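Local coordinates for protein MCG133388, isoform CRA_f (Mus musculus, PDB 4ZPO) that probably acts as a calcium-dependent cell-adhesion molecule that may help to establish and maintain specific neuronal connections in the brain, at residues Q169-E174 / V201-V206; D208-F213 / P299-H304. All blocks are in the same frame, centred on the assembly; numbering follows the deposited sequence.

Contact 1 (Q169-E174 / V201-V206); sequences QQLDRE and VIVLDV. With CA (calcium ion), chain E; CA (calcium ion), chain D.
At the linker end of the second extracellular cadherin (EC) domain, the loop 169-174, which carries the LDRE motif, lies against the final strand of the β-sandwich and the start of the DVNDN linker, both in 201-206. An apolar base supports a calcium-bearing rim. L171, its CG anti to the carbonyl carbon (chi1 -55°), brings CD1 obliquely against V203 CG2 at 4.0 Å, while the other valine branch, CG1, meets R173 CB at 3.7 Å. Strand 178-187 and strand 108-114 close around L171 through H179 and I113. R173 runs up past V203 with CG anti to the backbone N (chi1 -177°) and the chain extended at chi2, so that CD comes to 3.5 Å from D205 OD1. The guanidinium is oblique to the D205 carboxylate; a bend at chi3 turns it toward E174, whose carboxylate carbon, CD, lies in the guanidinium plane at its edge, with NH1 to OE1 a salt bridge of 3.0 Å. The E174 chain, folded at chi2 (72°), brings that same OE1 to a calcium ion. D205 OD1 and the V206 carbonyl bind this ion too, and E115, D208 and D241 complete it, so the arginine may partly offset a crowd of acidic groups. D205 OD2 is hydrogen-bonded outside the two segments, with E242 its main polar partner. D172 points away from the strand, and its OD1 reaches the second calcium at 2.5 Å.

Contact 2 (D208-F213 / P299-H304); sequences DNAPTF and PAMEGH. With CA (calcium ion), chain D; CA (calcium ion), chain E; CA (calcium ion), chain C.
Where the DVNDN linker enters the third EC domain, 208-213 runs into the short first strand of the β-sandwich beside 299-304, the start of the last strand; the touching parts, 209-213 and 301-304, run in nearly the same direction (21° apart). No hydrogen bond joins the two; van der Waals contacts do. M301 CB points toward 208-213 and packs on A210 CB at 3.7 Å and P211 CD at 3.9 Å. CG, anti to the carbonyl carbon, comes to 3.4 Å from N209 O, which also binds calcium in a site completed by N207, D239, D241, D295 and N245. A bend at chi2 (-63°) turns SD and CE away from A210, back toward the linker, where the side chain also touches N207. The backbones come close enough for a CA-H...O contact from G303 CA to P211 O at 3.2 Å; lacking a side chain, G303 leaves that approach clear. F213, pointing toward the last strand, is buried among L235, A237, Y250 and A293. The CD2-CE2 edge of its ring meets the G303-H304 peptide, with G303 C and H304 N in the ring plane: CD2 is 3.5 Å from H304 C, and CE2 meets G303 O at 3.5 Å.

Contacts 1 and 2 face each other across the calcium-bound junction of two successive EC domains, and the DVNDN linker passes from one into the other. Both are partly buried and couple the last strand of their own domain to a neighbouring loop or strand. In contact 1 a charged rim of carboxylates and an arginine sits on an aliphatic base, whereas contact 2 is uncharged van der Waals packing of side chains on each other and on backbone, with calcium ligands only at its linker end. Two shared calcium ions bridge D208 of contact 2 to D172, E174 and D205 of contact 1, so that like charges, such as E174 OE2 and D208 OD1 at 3.3 Å, lie close.

Contact 1 (Q169-E174 / V201-V206)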
loop_
_atom_site.group_PDB
_atom_site.type_symbol
_atom_site.label_atom_id
_atom_site.label_comp_id
_atom_site.label_asym_id
_atom_site.label_seq_id
_atom_site.Cartn_x
_atom_site.Cartn_y
_atom_site.Cartn_z
ATOM N N GLN A 169 3.085 15.471 1.339
ATOM C CA GLN A 169 2.367 16.464 2.129
ATOM C C GLN A 169 1.819 15.858 3.415
ATOM O O GLN A 169 1.497 14.671 3.467
ATOM C CB GLN A 169 1.231 17.083 1.313
ATOM C CG GLN A 169 1.702 17.997 0.196
ATOM C CD GLN A 169 0.554 18.709 -0.495
ATOM O OE1 GLN A 169 -0.612 18.363 -0.304
ATOM N NE2 GLN A 169 0.882 19.715 -1.299
ATOM N N GLN A 170 1.711 16.685 4.450
ATOM C CA GLN A 170 1.253 16.229 5.757
ATOM C C GLN A 170 -0.197 15.759 5.724
ATOM O O GLN A 170 -1.070 16.435 5.179
ATOM C CB GLN A 170 1.416 17.343 6.793
ATOM C CG GLN A 170 0.915 16.984 8.183
ATOM C CD GLN A 170 1.612 15.767 8.759
ATOM O OE1 GLN A 170 1.231 14.628 8.487
ATOM N NE2 GLN A 170 2.640 16.005 9.566
ATOM N N LEU A 171 -0.446 14.593 6.312
ATOM C CA LEU A 171 -1.791 14.037 6.385
ATOM C C LEU A 171 -2.634 14.790 7.408
ATOM O O LEU A 171 -2.106 15.346 8.370
ATOM C CB LEU A 171 -1.740 12.550 6.743
ATOM C CG LEU A 171 -0.892 11.656 5.837
ATOM C CD1 LEU A 171 -0.859 10.234 6.372
ATOM C CD2 LEU A 171 -1.418 11.683 4.411
ATOM N N ASP A 172 -3.945 14.800 7.198
ATOM C CA ASP A 172 -4.860 15.471 8.112
ATOM C C ASP A 172 -6.144 14.667 8.273
ATOM O O ASP A 172 -6.981 14.628 7.370
ATOM C CB ASP A 172 -5.173 16.884 7.615
ATOM C CG ASP A 172 -6.044 17.664 8.583
ATOM O OD1 ASP A 172 -6.035 17.342 9.789
ATOM O OD2 ASP A 172 -6.734 18.605 8.137
ATOM N N ARG A 173 -6.290 14.026 9.429
ATOM C CA ARG A 173 -7.443 13.177 9.707
ATOM C C ARG A 173 -8.757 13.960 9.671
ATOM O O ARG A 173 -9.812 13.405 9.361
ATOM C CB ARG A 173 -7.281 12.495 11.068
ATOM C CG ARG A 173 -8.400 11.527 11.409
ATOM C CD ARG A 173 -8.503 11.297 12.902
ATOM N NE ARG A 173 -9.890 11.087 13.306
ATOM C CZ ARG A 173 -10.726 12.067 13.630
ATOM N NH1 ARG A 173 -10.314 13.327 13.603
ATOM N NH2 ARG A 173 -11.974 11.789 13.984
ATOM N N GLU A 174 -8.687 15.250 9.979
ATOM C CA GLU A 174 -9.878 16.093 10.011
ATOM C C GLU A 174 -10.467 16.318 8.618
ATOM O O GLU A 174 -11.634 16.686 8.484
ATOM C CB GLU A 174 -9.566 17.439 10.672
ATOM C CG GLU A 174 -9.573 17.402 12.196
ATOM C CD GLU A 174 -8.385 16.657 12.779
ATOM O OE1 GLU A 174 -8.598 15.764 13.627
ATOM O OE2 GLU A 174 -7.237 16.971 12.396
ATOM N N VAL A 201 -4.517 3.439 3.472
ATOM C CA VAL A 201 -3.838 4.150 4.549
ATOM C C VAL A 201 -4.826 4.632 5.605
ATOM O O VAL A 201 -5.730 5.415 5.312
ATOM C CB VAL A 201 -3.046 5.360 4.015
ATOM C CG1 VAL A 201 -2.424 6.136 5.166
ATOM C CG2 VAL A 201 -1.980 4.905 3.034
ATOM N N ILE A 202 -4.648 4.159 6.834
ATOM C CA ILE A 202 -5.479 4.598 7.948
ATOM C C ILE A 202 -4.775 5.703 8.724
ATOM O O ILE A 202 -3.756 5.464 9.369
ATOM C CB ILE A 202 -5.810 3.440 8.908
ATOM C CG1 ILE A 202 -6.263 2.204 8.128
ATOM C CG2 ILE A 202 -6.870 3.868 9.914
ATOM C CD1 ILE A 202 -7.541 2.407 7.353
ATOM N N VAL A 203 -5.318 6.914 8.655
ATOM C CA VAL A 203 -4.732 8.045 9.364
ATOM C C VAL A 203 -5.134 8.031 10.834
ATOM O O VAL A 203 -6.288 8.288 11.176
ATOM C CB VAL A 203 -5.148 9.388 8.738
ATOM C CG1 VAL A 203 -4.553 10.544 9.528
ATOM C CG2 VAL A 203 -4.711 9.454 7.286
ATOM N N LEU A 204 -4.173 7.723 11.700
ATOM C CA LEU A 204 -4.407 7.712 13.139
ATOM C C LEU A 204 -4.478 9.139 13.670
ATOM O O LEU A 204 -3.799 10.029 13.161
ATOM C CB LEU A 204 -3.308 6.927 13.858
ATOM C CG LEU A 204 -3.177 5.457 13.458
ATOM C CD1 LEU A 204 -2.017 4.796 14.192
ATOM C CD2 LEU A 204 -4.476 4.711 13.724
ATOM N N ASP A 205 -5.294 9.351 14.697
ATOM C CA ASP A 205 -5.537 10.694 15.210
ATOM C C ASP A 205 -4.386 11.223 16.061
ATOM O O ASP A 205 -3.765 10.484 16.826
ATOM C CB ASP A 205 -6.828 10.726 16.028
ATOM C CG ASP A 205 -7.228 12.134 16.425
ATOM O OD1 ASP A 205 -7.098 13.049 15.585
ATOM O OD2 ASP A 205 -7.666 12.327 17.579
ATOM N N VAL A 206 -4.112 12.516 15.910
ATOM C CA VAL A 206 -3.151 13.227 16.743
ATOM C C VAL A 206 -3.792 14.533 17.192
ATOM O O VAL A 206 -4.462 15.193 16.401
ATOM C CB VAL A 206 -1.832 13.512 15.988
ATOM C CG1 VAL A 206 -0.945 14.461 16.779
ATOM C CG2 VAL A 206 -1.097 12.213 15.689
HETATM CA CA CA E . -6.437 15.331 14.856
HETATM CA CA CA D . -3.972 17.705 11.100
#

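Contact 2 (D208-F213 / P299-H304)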
loop_
_atom_site.group_PDB
_atom_site.type_symbol
_atom_site.label_atom_id
_atom_site.label_comp_id
_atom_site.label_asym_id
_atom_site.label_seq_id
_atom_site.Cartn_x
_atom_site.Cartn_y
_atom_site.Cartn_z
ATOM N N ASP A 208 -4.016 17.702 17.105
ATOM C CA ASP A 208 -3.482 18.838 16.360
ATOM C C ASP A 208 -4.536 19.927 16.201
ATOM O O ASP A 208 -4.482 20.730 15.269
ATOM C CB ASP A 208 -2.970 18.390 14.987
ATOM C CG ASP A 208 -4.087 17.934 14.065
ATOM O OD1 ASP A 208 -4.515 16.769 14.175
ATOM O OD2 ASP A 208 -4.537 18.743 13.226
ATOM N N ASN A 209 -5.501 19.946 17.113
ATOM C CA ASN A 209 -6.537 20.970 17.105
ATOM C C ASN A 209 -6.871 21.448 18.509
ATOM O O ASN A 209 -6.901 20.661 19.455
ATOM C CB ASN A 209 -7.801 20.451 16.417
ATOM C CG ASN A 209 -7.720 20.536 14.906
ATOM O OD1 ASN A 209 -7.192 19.640 14.248
ATOM N ND2 ASN A 209 -8.250 21.618 14.348
ATOM N N ALA A 210 -7.114 22.748 18.639
ATOM C CA ALA A 210 -7.504 23.331 19.914
ATOM C C ALA A 210 -8.988 23.664 19.904
ATOM O O ALA A 210 -9.535 24.026 18.861
ATOM C CB ALA A 210 -6.677 24.575 20.207
ATOM N N PRO A 211 -9.649 23.528 21.063
ATOM C CA PRO A 211 -11.065 23.892 21.179
ATOM C C PRO A 211 -11.303 25.341 20.778
ATOM O O PRO A 211 -10.447 26.193 21.015
ATOM C CB PRO A 211 -11.364 23.674 22.665
ATOM C CG PRO A 211 -10.366 22.656 23.100
ATOM C CD PRO A 211 -9.123 22.957 22.315
ATOM N N THR A 212 -12.445 25.612 20.159
ATOM C CA THR A 212 -12.768 26.963 19.724
ATOM C C THR A 212 -14.214 27.303 20.056
ATOM O O THR A 212 -15.136 26.589 19.661
ATOM C CB THR A 212 -12.535 27.142 18.213
ATOM O OG1 THR A 212 -11.138 27.003 17.924
ATOM C CG2 THR A 212 -13.006 28.515 17.757
ATOM N N PHE A 213 -14.406 28.391 20.791
ATOM C CA PHE A 213 -15.745 28.841 21.139
ATOM C C PHE A 213 -16.456 29.400 19.914
ATOM O O PHE A 213 -15.813 29.849 18.964
ATOM C CB PHE A 213 -15.689 29.891 22.248
ATOM C CG PHE A 213 -15.257 29.345 23.576
ATOM C CD1 PHE A 213 -16.191 28.848 24.471
ATOM C CD2 PHE A 213 -13.920 29.329 23.932
ATOM C CE1 PHE A 213 -15.799 28.347 25.695
ATOM C CE2 PHE A 213 -13.521 28.829 25.156
ATOM C CZ PHE A 213 -14.463 28.339 26.038
ATOM N N PRO A 299 -0.301 16.458 24.212
ATOM C CA PRO A 299 -0.516 17.576 25.141
ATOM C C PRO A 299 -1.922 18.166 25.058
ATOM O O PRO A 299 -2.628 17.948 24.075
ATOM C CB PRO A 299 0.524 18.616 24.693
ATOM C CG PRO A 299 1.475 17.876 23.802
ATOM C CD PRO A 299 0.655 16.814 23.152
ATOM N N ALA A 300 -2.314 18.904 26.090
ATOM C CA ALA A 300 -3.643 19.499 26.144
ATOM C C ALA A 300 -3.697 20.807 25.366
ATOM O O ALA A 300 -2.769 21.614 25.422
ATOM C CB ALA A 300 -4.062 19.725 27.588
ATOM N N MET A 301 -4.789 21.004 24.637
ATOM C CA MET A 301 -5.021 22.243 23.905
ATOM C C MET A 301 -6.126 23.043 24.589
ATOM O O MET A 301 -6.853 22.509 25.425
ATOM C CB MET A 301 -5.396 21.948 22.453
ATOM C CG MET A 301 -4.377 21.116 21.688
ATOM S SD MET A 301 -2.781 21.936 21.505
ATOM C CE MET A 301 -2.074 20.997 20.154
ATOM N N GLU A 302 -6.259 24.318 24.242
ATOM C CA GLU A 302 -7.295 25.139 24.860
ATOM C C GLU A 302 -7.713 26.331 24.007
ATOM O O GLU A 302 -6.919 26.882 23.246
ATOM C CB GLU A 302 -6.832 25.630 26.236
ATOM C CG GLU A 302 -5.628 26.557 26.203
ATOM C CD GLU A 302 -5.225 27.033 27.586
ATOM O OE1 GLU A 302 -5.702 26.447 28.582
ATOM O OE2 GLU A 302 -4.434 27.996 27.678
ATOM N N GLY A 303 -8.979 26.714 24.147
ATOM C CA GLY A 303 -9.509 27.903 23.506
ATOM C C GLY A 303 -9.984 28.883 24.559
ATOM O O GLY A 303 -10.079 28.534 25.735
ATOM N N HIS A 304 -10.282 30.110 24.145
ATOM C CA HIS A 304 -10.649 31.148 25.101
ATOM C C HIS A 304 -11.794 32.027 24.612
ATOM O O HIS A 304 -11.843 32.416 23.444
ATOM C CB HIS A 304 -9.432 32.016 25.427
ATOM C CG HIS A 304 -8.284 31.249 26.002
ATOM N ND1 HIS A 304 -8.160 30.992 27.351
ATOM C CD2 HIS A 304 -7.210 30.674 25.410
ATOM C CE1 HIS A 304 -7.057 30.296 27.565
ATOM N NE2 HIS A 304 -6.463 30.090 26.403
HETATM CA CA CA D . -3.972 17.705 11.100
HETATM CA CA CA E . -6.437 15.331 14.856
HETATM CA CA CA C . -8.218 18.774 20.267
#